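PDB 4DOO: fatty-acid-binding protein 1 from Arabidopsis thaliana, which binds fatty acids in the plastid, preferring saturated chains, and may take part in alpha-linolenic acid metabolism. Local coordinates for residues S110-N123 against L172-E185. Residues are numbered along the deposited sequence; the frame is centred on the assembly and turned at random.
With DAO (lauric acid), chain C.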
loop_
_atom_site.group_PDB
_atom_site.type_symbol
_atom_site.label_atom_id
_atom_site.label_comp_id
_atom_site.label_asym_id
_atom_site.label_seq_id
_atom_site.Cartn_x
_atom_site.Cartn_y
_atom_site.Cartn_z
ATOM N N SER A 110 -1.952 9.140 10.035
ATOM C CA SER A 110 -1.196 8.888 8.806
ATOM C C SER A 110 -2.036 9.140 7.554
ATOM O O SER A 110 -1.624 9.871 6.654
ATOM C CB SER A 110 -0.661 7.450 8.795
ATOM O OG SER A 110 -1.717 6.510 8.829
ATOM N N VAL A 111 -3.216 8.535 7.495
ATOM C CA VAL A 111 -4.091 8.726 6.346
ATOM C C VAL A 111 -4.560 10.180 6.318
ATOM O O VAL A 111 -4.630 10.800 5.257
ATOM C CB VAL A 111 -5.307 7.779 6.410
ATOM C CG1 VAL A 111 -6.281 8.102 5.285
ATOM C CG2 VAL A 111 -4.837 6.328 6.294
ATOM N N GLY A 112 -4.864 10.722 7.495
ATOM C CA GLY A 112 -5.304 12.104 7.587
ATOM C C GLY A 112 -4.266 13.074 7.048
ATOM O O GLY A 112 -4.598 13.989 6.293
ATOM N N ASN A 113 -3.011 12.875 7.440
ATOM C CA ASN A 113 -1.902 13.717 6.991
ATOM C C ASN A 113 -1.861 13.753 5.466
ATOM O O ASN A 113 -1.648 14.806 4.860
ATOM C CB ASN A 113 -0.572 13.171 7.548
ATOM C CG ASN A 113 0.664 13.850 6.943
ATOM O OD1 ASN A 113 1.038 13.594 5.792
ATOM N ND2 ASN A 113 1.308 14.715 7.725
ATOM N N ARG A 114 -2.084 12.600 4.846
ATOM C CA ARG A 114 -2.053 12.513 3.392
ATOM C C ARG A 114 -3.277 13.120 2.719
ATOM O O ARG A 114 -3.157 13.749 1.664
ATOM C CB ARG A 114 -1.865 11.056 2.960
ATOM C CG ARG A 114 -0.479 10.495 3.277
ATOM C CD ARG A 114 0.622 11.296 2.586
ATOM N NE ARG A 114 1.941 10.673 2.697
ATOM C CZ ARG A 114 2.670 10.634 3.807
ATOM N NH1 ARG A 114 2.220 11.183 4.927
ATOM N NH2 ARG A 114 3.859 10.049 3.797
ATOM N N LEU A 115 -4.450 12.949 3.324
ATOM C CA LEU A 115 -5.672 13.506 2.764
ATOM C C LEU A 115 -5.617 15.031 2.674
ATOM O O LEU A 115 -6.067 15.613 1.688
ATOM C CB LEU A 115 -6.887 13.085 3.595
ATOM C CG LEU A 115 -7.313 11.623 3.472
ATOM C CD1 LEU A 115 -8.487 11.346 4.398
ATOM C CD2 LEU A 115 -7.688 11.325 2.025
ATOM N N LYS A 116 -5.069 15.680 3.697
ATOM C CA LYS A 116 -4.975 17.137 3.682
ATOM C C LYS A 116 -3.854 17.576 2.749
ATOM O O LYS A 116 -3.845 18.703 2.254
ATOM C CB LYS A 116 -4.697 17.690 5.080
ATOM C CG LYS A 116 -4.716 19.211 5.116
ATOM C CD LYS A 116 -4.078 19.777 6.368
ATOM C CE LYS A 116 -4.048 21.296 6.302
ATOM N NZ LYS A 116 -3.234 21.889 7.395
ATOM N N LYS A 117 -2.908 16.674 2.519
ATOM C CA LYS A 117 -1.775 16.956 1.653
ATOM C C LYS A 117 -2.211 16.982 0.193
ATOM O O LYS A 117 -1.699 17.769 -0.600
ATOM C CB LYS A 117 -0.703 15.882 1.834
ATOM C CG LYS A 117 0.652 16.235 1.254
ATOM C CD LYS A 117 1.591 16.762 2.332
ATOM C CE LYS A 117 1.898 15.683 3.364
ATOM N NZ LYS A 117 2.892 16.133 4.380
ATOM N N PHE A 118 -3.168 16.125 -0.154
ATOM C CA PHE A 118 -3.647 16.022 -1.527
ATOM C C PHE A 118 -5.058 16.537 -1.802
ATOM O O PHE A 118 -5.396 16.827 -2.947
ATOM C CB PHE A 118 -3.572 14.562 -1.979
ATOM C CG PHE A 118 -2.176 14.002 -2.004
ATOM C CD1 PHE A 118 -1.958 12.646 -1.788
ATOM C CD2 PHE A 118 -1.081 14.825 -2.259
ATOM C CE1 PHE A 118 -0.668 12.115 -1.822
ATOM C CE2 PHE A 118 0.212 14.305 -2.298
ATOM C CZ PHE A 118 0.419 12.947 -2.079
ATOM N N GLY A 119 -5.887 16.649 -0.772
ATOM C CA GLY A 119 -7.249 17.090 -1.012
ATOM C C GLY A 119 -7.727 18.338 -0.301
ATOM O O GLY A 119 -6.969 18.999 0.412
ATOM N N GLY A 120 -9.005 18.650 -0.508
ATOM C CA GLY A 120 -9.615 19.817 0.105
ATOM C C GLY A 120 -9.362 19.887 1.596
ATOM O O GLY A 120 -9.230 18.860 2.259
ATOM N N SER A 121 -9.297 21.101 2.127
ATOM C CA SER A 121 -9.045 21.302 3.549
ATOM C C SER A 121 -10.247 20.917 4.414
ATOM O O SER A 121 -10.576 21.602 5.381
ATOM C CB SER A 121 -8.663 22.762 3.796
ATOM O OG SER A 121 -7.496 23.108 3.066
ATOM N N ASP A 122 -10.893 19.809 4.057
ATOM C CA ASP A 122 -12.066 19.316 4.780
ATOM C C ASP A 122 -12.463 17.925 4.291
ATOM O O ASP A 122 -13.468 17.757 3.593
ATOM C CB ASP A 122 -13.237 20.284 4.592
ATOM C CG ASP A 122 -14.477 19.872 5.375
ATOM O OD1 ASP A 122 -14.380 19.713 6.612
ATOM O OD2 ASP A 122 -15.548 19.707 4.749
ATOM N N ASN A 123 -11.666 16.932 4.670
ATOM C CA ASN A 123 -11.916 15.550 4.276
ATOM C C ASN A 123 -12.304 14.728 5.496
ATOM O O ASN A 123 -12.177 13.494 5.488
ATOM C CB ASN A 123 -10.661 14.949 3.656
ATOM C CG ASN A 123 -10.107 15.803 2.556
ATOM O OD1 ASN A 123 -10.766 16.022 1.535
ATOM N ND2 ASN A 123 -8.895 16.303 2.750
ATOM N N LEU A 172 -9.127 10.347 -4.210
ATOM C CA LEU A 172 -8.319 10.973 -3.168
ATOM C C LEU A 172 -7.855 9.976 -2.104
ATOM O O LEU A 172 -6.671 9.929 -1.759
ATOM C CB LEU A 172 -9.112 12.103 -2.505
ATOM C CG LEU A 172 -8.442 12.794 -1.319
ATOM C CD1 LEU A 172 -7.112 13.386 -1.752
ATOM C CD2 LEU A 172 -9.367 13.880 -0.779
ATOM N N LEU A 173 -8.787 9.188 -1.582
ATOM C CA LEU A 173 -8.450 8.202 -0.559
ATOM C C LEU A 173 -7.460 7.164 -1.089
ATOM O O LEU A 173 -6.490 6.827 -0.414
ATOM C CB LEU A 173 -9.712 7.497 -0.054
ATOM C CG LEU A 173 -9.505 6.509 1.098
ATOM C CD1 LEU A 173 -8.871 7.217 2.288
ATOM C CD2 LEU A 173 -10.846 5.907 1.495
ATOM N N CYS A 174 -7.703 6.660 -2.298
ATOM C CA CYS A 174 -6.803 5.668 -2.881
ATOM C C CYS A 174 -5.391 6.220 -2.976
ATOM O O CYS A 174 -4.429 5.571 -2.569
ATOM C CB CYS A 174 -7.276 5.256 -4.275
ATOM S SG CYS A 174 -8.703 4.167 -4.276
ATOM N N ARG A 175 -5.280 7.430 -3.512
ATOM C CA ARG A 175 -3.995 8.098 -3.677
ATOM C C ARG A 175 -3.293 8.299 -2.337
ATOM O O ARG A 175 -2.096 8.033 -2.204
ATOM C CB ARG A 175 -4.215 9.457 -4.338
ATOM C CG ARG A 175 -2.965 10.124 -4.843
ATOM C CD ARG A 175 -2.380 9.348 -6.005
ATOM N NE ARG A 175 -1.480 10.179 -6.792
ATOM C CZ ARG A 175 -0.380 10.751 -6.316
ATOM N NH1 ARG A 175 -0.027 10.586 -5.048
ATOM N NH2 ARG A 175 0.360 11.503 -7.111
ATOM N N SER A 176 -4.042 8.776 -1.348
ATOM C CA SER A 176 -3.488 9.033 -0.023
ATOM C C SER A 176 -2.921 7.784 0.643
ATOM O O SER A 176 -1.794 7.793 1.141
ATOM C CB SER A 176 -4.557 9.655 0.878
ATOM O OG SER A 176 -5.007 10.893 0.353
ATOM N N ILE A 177 -3.703 6.712 0.655
ATOM C CA ILE A 177 -3.253 5.472 1.274
ATOM C C ILE A 177 -2.018 4.914 0.568
ATOM O O ILE A 177 -1.021 4.599 1.215
ATOM C CB ILE A 177 -4.386 4.424 1.290
ATOM C CG1 ILE A 177 -5.494 4.896 2.238
ATOM C CG2 ILE A 177 -3.857 3.075 1.752
ATOM C CD1 ILE A 177 -6.709 4.004 2.269
ATOM N N LEU A 178 -2.080 4.802 -0.755
ATOM C CA LEU A 178 -0.947 4.291 -1.521
ATOM C C LEU A 178 0.304 5.135 -1.327
ATOM O O LEU A 178 1.414 4.614 -1.352
ATOM C CB LEU A 178 -1.279 4.240 -3.011
ATOM C CG LEU A 178 -2.187 3.112 -3.495
ATOM C CD1 LEU A 178 -2.466 3.289 -4.981
ATOM C CD2 LEU A 178 -1.515 1.768 -3.232
ATOM N N ASP A 179 0.127 6.440 -1.135
ATOM C CA ASP A 179 1.275 7.330 -0.961
ATOM C C ASP A 179 2.096 6.983 0.274
ATOM O O ASP A 179 3.295 7.256 0.321
ATOM C CB ASP A 179 0.821 8.795 -0.890
ATOM C CG ASP A 179 1.980 9.768 -1.042
ATOM O OD1 ASP A 179 2.418 10.356 -0.028
ATOM O OD2 ASP A 179 2.464 9.930 -2.182
ATOM N N LEU A 180 1.453 6.380 1.271
ATOM C CA LEU A 180 2.142 6.000 2.502
ATOM C C LEU A 180 3.160 4.900 2.258
ATOM O O LEU A 180 4.153 4.791 2.974
ATOM C CB LEU A 180 1.137 5.491 3.545
ATOM C CG LEU A 180 0.143 6.501 4.110
ATOM C CD1 LEU A 180 -0.854 5.786 5.020
ATOM C CD2 LEU A 180 0.905 7.583 4.874
ATOM N N TYR A 181 2.894 4.076 1.251
ATOM C CA TYR A 181 3.759 2.950 0.933
ATOM C C TYR A 181 4.703 3.157 -0.253
ATOM O O TYR A 181 5.843 2.690 -0.229
ATOM C CB TYR A 181 2.885 1.713 0.683
ATOM C CG TYR A 181 1.978 1.372 1.852
ATOM C CD1 TYR A 181 2.469 0.692 2.970
ATOM C CD2 TYR A 181 0.643 1.771 1.856
ATOM C CE1 TYR A 181 1.647 0.421 4.069
ATOM C CE2 TYR A 181 -0.188 1.508 2.944
ATOM C CZ TYR A 181 0.319 0.835 4.046
ATOM O OH TYR A 181 -0.507 0.589 5.122
ATOM N N ILE A 182 4.239 3.866 -1.276
ATOM C CA ILE A 182 5.047 4.077 -2.478
ATOM C C ILE A 182 5.286 5.544 -2.847
ATOM O O ILE A 182 5.709 5.849 -3.964
ATOM C CB ILE A 182 4.387 3.335 -3.679
ATOM C CG1 ILE A 182 4.237 1.853 -3.336
ATOM C CG2 ILE A 182 5.235 3.464 -4.942
ATOM C CD1 ILE A 182 5.553 1.165 -3.013
ATOM N N GLY A 183 5.048 6.448 -1.903
ATOM C CA GLY A 183 5.238 7.863 -2.169
ATOM C C GLY A 183 6.606 8.416 -1.807
ATOM O O GLY A 183 7.542 7.669 -1.516
ATOM N N GLU A 184 6.715 9.742 -1.817
ATOM C CA GLU A 184 7.966 10.427 -1.511
ATOM C C GLU A 184 8.514 10.153 -0.111
ATOM O O GLU A 184 9.730 10.065 0.084
ATOM C CB GLU A 184 7.782 11.935 -1.698
ATOM C CG GLU A 184 9.050 12.749 -1.522
ATOM C CD GLU A 184 10.167 12.282 -2.434
ATOM O OE1 GLU A 184 9.904 12.075 -3.640
ATOM O OE2 GLU A 184 11.308 12.127 -1.945
ATOM N N GLU A 185 7.619 10.031 0.863
ATOM C CA GLU A 185 8.015 9.773 2.243
ATOM C C GLU A 185 7.291 8.512 2.730
ATOM O O GLU A 185 6.352 8.584 3.520
ATOM C CB GLU A 185 7.648 10.983 3.103
ATOM C CG GLU A 185 8.354 12.260 2.660
ATOM C CD GLU A 185 7.705 13.523 3.197
ATOM O OE1 GLU A 185 6.528 13.782 2.864
ATOM O OE2 GLU A 185 8.377 14.261 3.949
HETATM O O1 DAO C . -0.620 4.111 9.798
HETATM O O2 DAO C . 0.265 2.234 9.054
HETATM C C1 DAO C . -0.570 3.166 8.975
HETATM C C2 DAO C . -1.573 3.139 7.844
HETATM C C3 DAO C . -2.551 1.994 8.047
HETATM C C4 DAO C . -3.695 2.054 7.025
HETATM C C5 DAO C . -4.502 0.754 7.028
HETATM C C6 DAO C . -5.521 0.732 8.164
HETATM C C7 DAO C . -5.860 -0.691 8.577
HETATM C C8 DAO C . -6.482 -0.698 9.965
HETATM C C9 DAO C . -6.683 -2.114 10.473
HETATM C C10 DAO C . -7.382 -2.098 11.828
HETATM C C11 DAO C . -8.204 -3.367 12.026
HETATM C C12 DAO C . -8.719 -3.454 13.447
HETATM O O HOH W 1 5.051 9.976 0.810
#
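The R114 guanidinium lies with one face over L180, whose CD2 sits 3.7 Å above the centre of the plane, while its edge meets D179 and the backbone carbonyl of E185. The F118 ring presents its edge to D179, with CE1 3.6 Å from the carboxyl carbon CG and the planes almost perpendicular; K117 CB lies over one face, offset toward the rim. R114 NE donates to D179 OD1 at 2.8 Å in a salt bridge; the oxygen lies close to the guanidinium plane and receives the N-H on its anti lone pair, the guanidinium and carboxylate planes being turned 65° apart. A bend at chi2 (-60°) carries the arginine chain across the aspartate, and its CG also packs on L180 CD2. One water bridges the junction, donating to D179 OD1 and accepting from R114 NH2 and E185 N. As a knob, F118 enters a hole formed by L172, R175, S176 and D179; R175 adds at most a weak cation-pi attraction, its firmer partner being D78.

Near S176 the helices come close, its CB lying 3.7 Å from R114 CB. S176 OG donates a hydrogen bond to L172 O, which also accepts the S176 amide, and this hydroxyl packs against L115 CD2. The same methyl reaches L172 CG at 3.7 Å, and V111 extends the apolar seam to L173, I177 and L180.

The axes of 110-118 and 172-182 approach to 8.6 Å with 119° between their N-to-C directions. At the pocket end, S110 OG donates to lauric acid O1 at 2.8 Å and L180 CD1 lies beside the start of its chain; Y43 and R30 complete the grip on the carboxylate in this fatty-acid pocket of the chalcone-isomerase fold.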